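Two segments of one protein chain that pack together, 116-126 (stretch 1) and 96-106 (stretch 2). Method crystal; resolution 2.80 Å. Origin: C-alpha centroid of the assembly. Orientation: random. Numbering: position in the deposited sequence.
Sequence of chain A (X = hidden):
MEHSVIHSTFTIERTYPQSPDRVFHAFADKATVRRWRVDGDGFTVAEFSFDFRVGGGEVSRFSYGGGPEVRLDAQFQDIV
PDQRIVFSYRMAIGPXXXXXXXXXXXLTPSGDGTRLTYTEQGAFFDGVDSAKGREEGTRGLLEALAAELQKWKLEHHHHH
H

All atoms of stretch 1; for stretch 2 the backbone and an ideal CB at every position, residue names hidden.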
# COMPACT_ATOMS: atom_id res chain seq x y z
N LEU A 116 7.13 -11.64 -15.90
CA LEU A 116 6.46 -10.60 -15.13
C LEU A 116 5.34 -11.12 -14.27
O LEU A 116 4.31 -11.56 -14.77
CB LEU A 116 5.90 -9.51 -16.06
CG LEU A 116 5.06 -8.39 -15.43
CD1 LEU A 116 5.25 -7.11 -16.21
CD2 LEU A 116 3.60 -8.78 -15.41
N THR A 117 5.57 -11.09 -12.96
CA THR A 117 4.56 -11.52 -12.01
C THR A 117 4.05 -10.24 -11.34
O THR A 117 4.79 -9.56 -10.62
CB THR A 117 5.13 -12.53 -10.99
OG1 THR A 117 4.17 -12.76 -9.96
CG2 THR A 117 6.42 -12.03 -10.39
N TYR A 118 2.79 -9.93 -11.61
CA TYR A 118 2.12 -8.74 -11.09
C TYR A 118 1.18 -9.18 -9.95
O TYR A 118 0.19 -9.85 -10.19
CB TYR A 118 1.34 -8.10 -12.24
CG TYR A 118 0.77 -6.72 -12.01
CD1 TYR A 118 1.36 -5.59 -12.60
CD2 TYR A 118 -0.40 -6.54 -11.27
CE1 TYR A 118 0.79 -4.32 -12.47
CE2 TYR A 118 -0.98 -5.26 -11.13
CZ TYR A 118 -0.37 -4.15 -11.73
OH TYR A 118 -0.94 -2.91 -11.57
N THR A 119 1.51 -8.80 -8.72
CA THR A 119 0.71 -9.15 -7.55
C THR A 119 -0.00 -7.96 -6.92
O THR A 119 0.61 -6.92 -6.69
CB THR A 119 1.58 -9.80 -6.46
OG1 THR A 119 2.31 -10.89 -7.01
CG2 THR A 119 0.70 -10.30 -5.31
N GLU A 120 -1.29 -8.13 -6.63
CA GLU A 120 -2.05 -7.04 -6.00
C GLU A 120 -2.82 -7.41 -4.72
O GLU A 120 -3.82 -8.13 -4.77
CB GLU A 120 -3.01 -6.40 -7.02
CG GLU A 120 -2.80 -4.90 -7.11
CD GLU A 120 -3.59 -4.23 -8.21
OE1 GLU A 120 -4.82 -4.09 -8.05
OE2 GLU A 120 -2.99 -3.86 -9.24
N GLN A 121 -2.34 -6.91 -3.59
CA GLN A 121 -2.98 -7.16 -2.31
C GLN A 121 -3.88 -5.97 -2.08
O GLN A 121 -3.41 -4.87 -1.83
CB GLN A 121 -1.93 -7.27 -1.20
CG GLN A 121 -1.01 -8.45 -1.38
CD GLN A 121 0.26 -8.34 -0.56
OE1 GLN A 121 1.15 -7.56 -0.89
NE2 GLN A 121 0.34 -9.12 0.50
N GLY A 122 -5.18 -6.19 -2.18
CA GLY A 122 -6.10 -5.09 -2.01
C GLY A 122 -7.10 -5.16 -0.88
O GLY A 122 -7.38 -6.20 -0.29
N ALA A 123 -7.64 -4.00 -0.59
CA ALA A 123 -8.65 -3.83 0.44
C ALA A 123 -9.80 -3.08 -0.25
O ALA A 123 -9.67 -1.90 -0.57
CB ALA A 123 -8.08 -3.02 1.61
N PHE A 124 -10.91 -3.78 -0.49
CA PHE A 124 -12.06 -3.18 -1.16
C PHE A 124 -13.08 -2.72 -0.12
O PHE A 124 -13.48 -3.49 0.75
CB PHE A 124 -12.65 -4.18 -2.17
CG PHE A 124 -11.59 -4.79 -3.05
CD1 PHE A 124 -10.82 -5.86 -2.60
CD2 PHE A 124 -11.29 -4.23 -4.30
CE1 PHE A 124 -9.77 -6.36 -3.36
CE2 PHE A 124 -10.23 -4.73 -5.07
CZ PHE A 124 -9.47 -5.80 -4.59
N PHE A 125 -13.50 -1.47 -0.27
CA PHE A 125 -14.40 -0.83 0.68
C PHE A 125 -15.90 -0.88 0.57
O PHE A 125 -16.49 -0.77 -0.50
CB PHE A 125 -13.98 0.63 0.86
CG PHE A 125 -12.53 0.79 1.23
CD1 PHE A 125 -11.97 0.05 2.27
CD2 PHE A 125 -11.70 1.64 0.52
CE1 PHE A 125 -10.63 0.16 2.58
CE2 PHE A 125 -10.36 1.76 0.83
CZ PHE A 125 -9.82 1.02 1.86
N ASP A 126 -16.49 -1.04 1.75
CA ASP A 126 -17.92 -1.08 1.99
C ASP A 126 -18.79 -1.64 0.89
O ASP A 126 -19.18 -0.92 -0.04
CB ASP A 126 -18.38 0.32 2.40
CG ASP A 126 -17.63 0.83 3.62
OD1 ASP A 126 -17.42 0.03 4.55
OD2 ASP A 126 -17.25 2.03 3.65
N UNK A 96 -17.01 8.51 -3.48
CA UNK A 96 -17.01 7.19 -2.84
C UNK A 96 -15.69 6.48 -3.05
O UNK A 96 -15.34 6.15 -4.18
CB UNK A 96 -18.15 6.33 -3.38
N UNK A 97 -14.91 6.28 -1.98
CA UNK A 97 -13.61 5.60 -2.06
C UNK A 97 -13.84 4.10 -2.13
O UNK A 97 -14.26 3.48 -1.15
CB UNK A 97 -12.72 5.95 -0.86
N UNK A 98 -13.56 3.51 -3.28
CA UNK A 98 -13.77 2.09 -3.48
C UNK A 98 -12.70 1.12 -2.99
O UNK A 98 -13.01 -0.05 -2.75
CB UNK A 98 -13.96 1.85 -4.98
N UNK A 99 -11.46 1.57 -2.81
CA UNK A 99 -10.41 0.66 -2.35
C UNK A 99 -9.02 1.24 -2.21
O UNK A 99 -8.73 2.29 -2.74
CB UNK A 99 -10.33 -0.53 -3.31
N UNK A 100 -8.17 0.49 -1.51
CA UNK A 100 -6.75 0.82 -1.29
C UNK A 100 -6.02 -0.50 -1.42
O UNK A 100 -6.48 -1.52 -0.93
CB UNK A 100 -6.50 1.48 0.06
N UNK A 101 -4.88 -0.50 -2.09
CA UNK A 101 -4.15 -1.73 -2.25
C UNK A 101 -2.66 -1.51 -2.41
O UNK A 101 -2.17 -0.39 -2.46
CB UNK A 101 -4.69 -2.50 -3.45
N UNK A 102 -1.94 -2.62 -2.46
CA UNK A 102 -0.51 -2.59 -2.63
C UNK A 102 -0.21 -3.40 -3.88
O UNK A 102 -0.74 -4.49 -4.08
CB UNK A 102 0.22 -3.13 -1.40
N UNK A 103 0.63 -2.84 -4.74
CA UNK A 103 1.02 -3.51 -5.96
C UNK A 103 2.50 -3.81 -5.93
O UNK A 103 3.30 -3.04 -5.43
CB UNK A 103 0.66 -2.67 -7.19
N UNK A 104 2.83 -4.97 -6.47
CA UNK A 104 4.21 -5.43 -6.57
C UNK A 104 4.35 -5.96 -7.98
O UNK A 104 3.53 -6.74 -8.45
CB UNK A 104 4.56 -6.49 -5.52
N UNK A 105 5.37 -5.48 -8.67
CA UNK A 105 5.66 -5.92 -10.03
C UNK A 105 7.08 -6.50 -10.02
O UNK A 105 8.05 -5.80 -9.70
CB UNK A 105 5.52 -4.77 -11.03
N UNK A 106 7.19 -7.78 -10.34
CA UNK A 106 8.49 -8.43 -10.38
C UNK A 106 8.84 -8.78 -11.82
O UNK A 106 7.98 -9.19 -12.60
CB UNK A 106 8.50 -9.68 -9.50

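The two strands run antiparallel, their N-to-C directions 165° apart. From 99 to 106 the CA-to-CB bonds alternate, as in any extended strand, between the face carrying Thr117, Thr119, Gln121 and Ala123 and the face carrying Tyr118, Glu120 and Phe124.

At position 96 nothing of stretch 1 lies within 5.5 Å of the ideal CB, so almost any residue would suit; it is Gln96, which makes no contact with stretch 1. Position 97 has phi/psi of -79/111, open to proline and many others, and its ideal CB sits 4.6 Å from Phe125 CD2, a neighbour an apolar side chain could suit, without restricting its size. Pro97 is deposited, and its carbonyl O lies near the plane of the Phe125 ring, at the edge. Position 98 points away, leaving the choice free; its backbone O accepts from Phe125 N at 2.9 Å. It is Met98.

Position 99 is tighter. The ideal CB is 3.1 Å from Ala123 O and 3.8 Å from Phe124 CA, so a small side chain fits most easily, though the visible atoms do not single one out. The residue is Ser99 (chi1 71°, p), whose CB stands 4.0 Å from Phe124 CD2.

Position 100 pairs with Ala123 through two hydrogen bonds, position 100 N to Ala123 O at 3.0 Å and Ala123 N to position 100 O at 2.8 Å. Its ideal CB already lies 3.8 Å from Phe125 CZ, an apolar surface for alanine or another small aliphatic residue. Ala100 makes that apolar contact with its methyl.

Position 101 faces Gly122, and the CA-CA distance shrinks to 3.9 Å. The ideal CB is 3.3 Å from Gly122 CA and 3.1 Å from Gln121 O, again favouring a small residue. Ser101 is found, with chi1 off-rotamer at 27°.

At 102 the CB has more room, 4.0 Å from Gln121 O, and several medium or large side chains are plausible. Leu102 extends its CD2 to 3.9 Å from Gln121 OE1.

Position 103 meets both a carboxylate and an aromatic ring: its ideal CB is 4.4 Å from Glu120 OE2 and 4.7 Å from Tyr118 OH, a sign of the nearby phenol. A donor would suit, and so would a methyl; serine could supply the donor and valine the methyl, while threonine carries both. Thr103 answers both: OG1 gives Glu120 OE2 a weak hydrogen bond at 3.3 Å, while CG2 lies over one face of the Tyr118 ring, 4.2 Å from its centroid and 26° off the normal.

Position 104 pairs with Thr119, its CB 4.1 Å from Thr119 O; beta-branched or polar residues fit. Thr104 OG1 hydrogen-bonds water 1 at 2.8 Å, and that water donates to Gln121 OE1 at 2.7 Å.

Position 105 has its CB 4.5 Å from Tyr118 CD1, inviting an aliphatic residue. Val105 CG2 comes to 3.8 Å from Tyr118 CD1, and Val105 CG1 to 4.3 Å from Leu116 CD1.

At 106 the CB is tight against Thr117 CG2 (3.3 Å), whatever follows it; a longer polar chain could extend beyond. Glu106 keeps the contact, its CB 3.2 Å from Thr117 CG2, and water 2 lies within donating reach of Glu106 OE2 (3.2 Å) and Thr117 O (2.9 Å).

Stretch 2, residues 96-106: QPMSASLTTVE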
# COMPACT_ATOMS: atom_id res chain seq x y z
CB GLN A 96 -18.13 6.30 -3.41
CG GLN A 96 -19.50 6.96 -3.47
CD GLN A 96 -20.14 7.17 -2.11
OE1 GLN A 96 -20.88 8.13 -1.90
NE2 GLN A 96 -19.87 6.26 -1.18
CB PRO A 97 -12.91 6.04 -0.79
CG PRO A 97 -14.03 6.20 0.17
CD PRO A 97 -15.08 6.91 -0.65
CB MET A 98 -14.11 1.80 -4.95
CG MET A 98 -13.30 2.55 -5.98
SD MET A 98 -14.01 2.35 -7.64
CE MET A 98 -13.53 0.73 -8.02
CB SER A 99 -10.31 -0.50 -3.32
OG SER A 99 -9.74 -0.04 -4.53
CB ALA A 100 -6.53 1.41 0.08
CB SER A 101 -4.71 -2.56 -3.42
OG SER A 101 -5.31 -1.76 -4.40
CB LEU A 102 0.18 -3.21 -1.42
CG LEU A 102 1.70 -3.08 -1.39
CD1 LEU A 102 2.06 -1.59 -1.32
CD2 LEU A 102 2.30 -3.85 -0.22
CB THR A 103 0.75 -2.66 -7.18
OG1 THR A 103 -0.66 -2.54 -7.35
CG2 THR A 103 1.35 -3.30 -8.42
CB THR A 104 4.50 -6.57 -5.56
OG1 THR A 104 4.16 -6.14 -4.24
CG2 THR A 104 5.97 -6.96 -5.59
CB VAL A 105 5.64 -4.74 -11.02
CG1 VAL A 105 5.92 -5.24 -12.44
CG2 VAL A 105 4.33 -4.03 -10.91
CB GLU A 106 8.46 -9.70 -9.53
CG GLU A 106 7.86 -9.49 -8.15
CD GLU A 106 8.06 -10.69 -7.25
OE1 GLU A 106 9.21 -11.18 -7.21
OE2 GLU A 106 7.09 -11.12 -6.59
O HOH W 1 1.58 -6.27 -3.28
O HOH W 2 4.59 -9.39 -7.71
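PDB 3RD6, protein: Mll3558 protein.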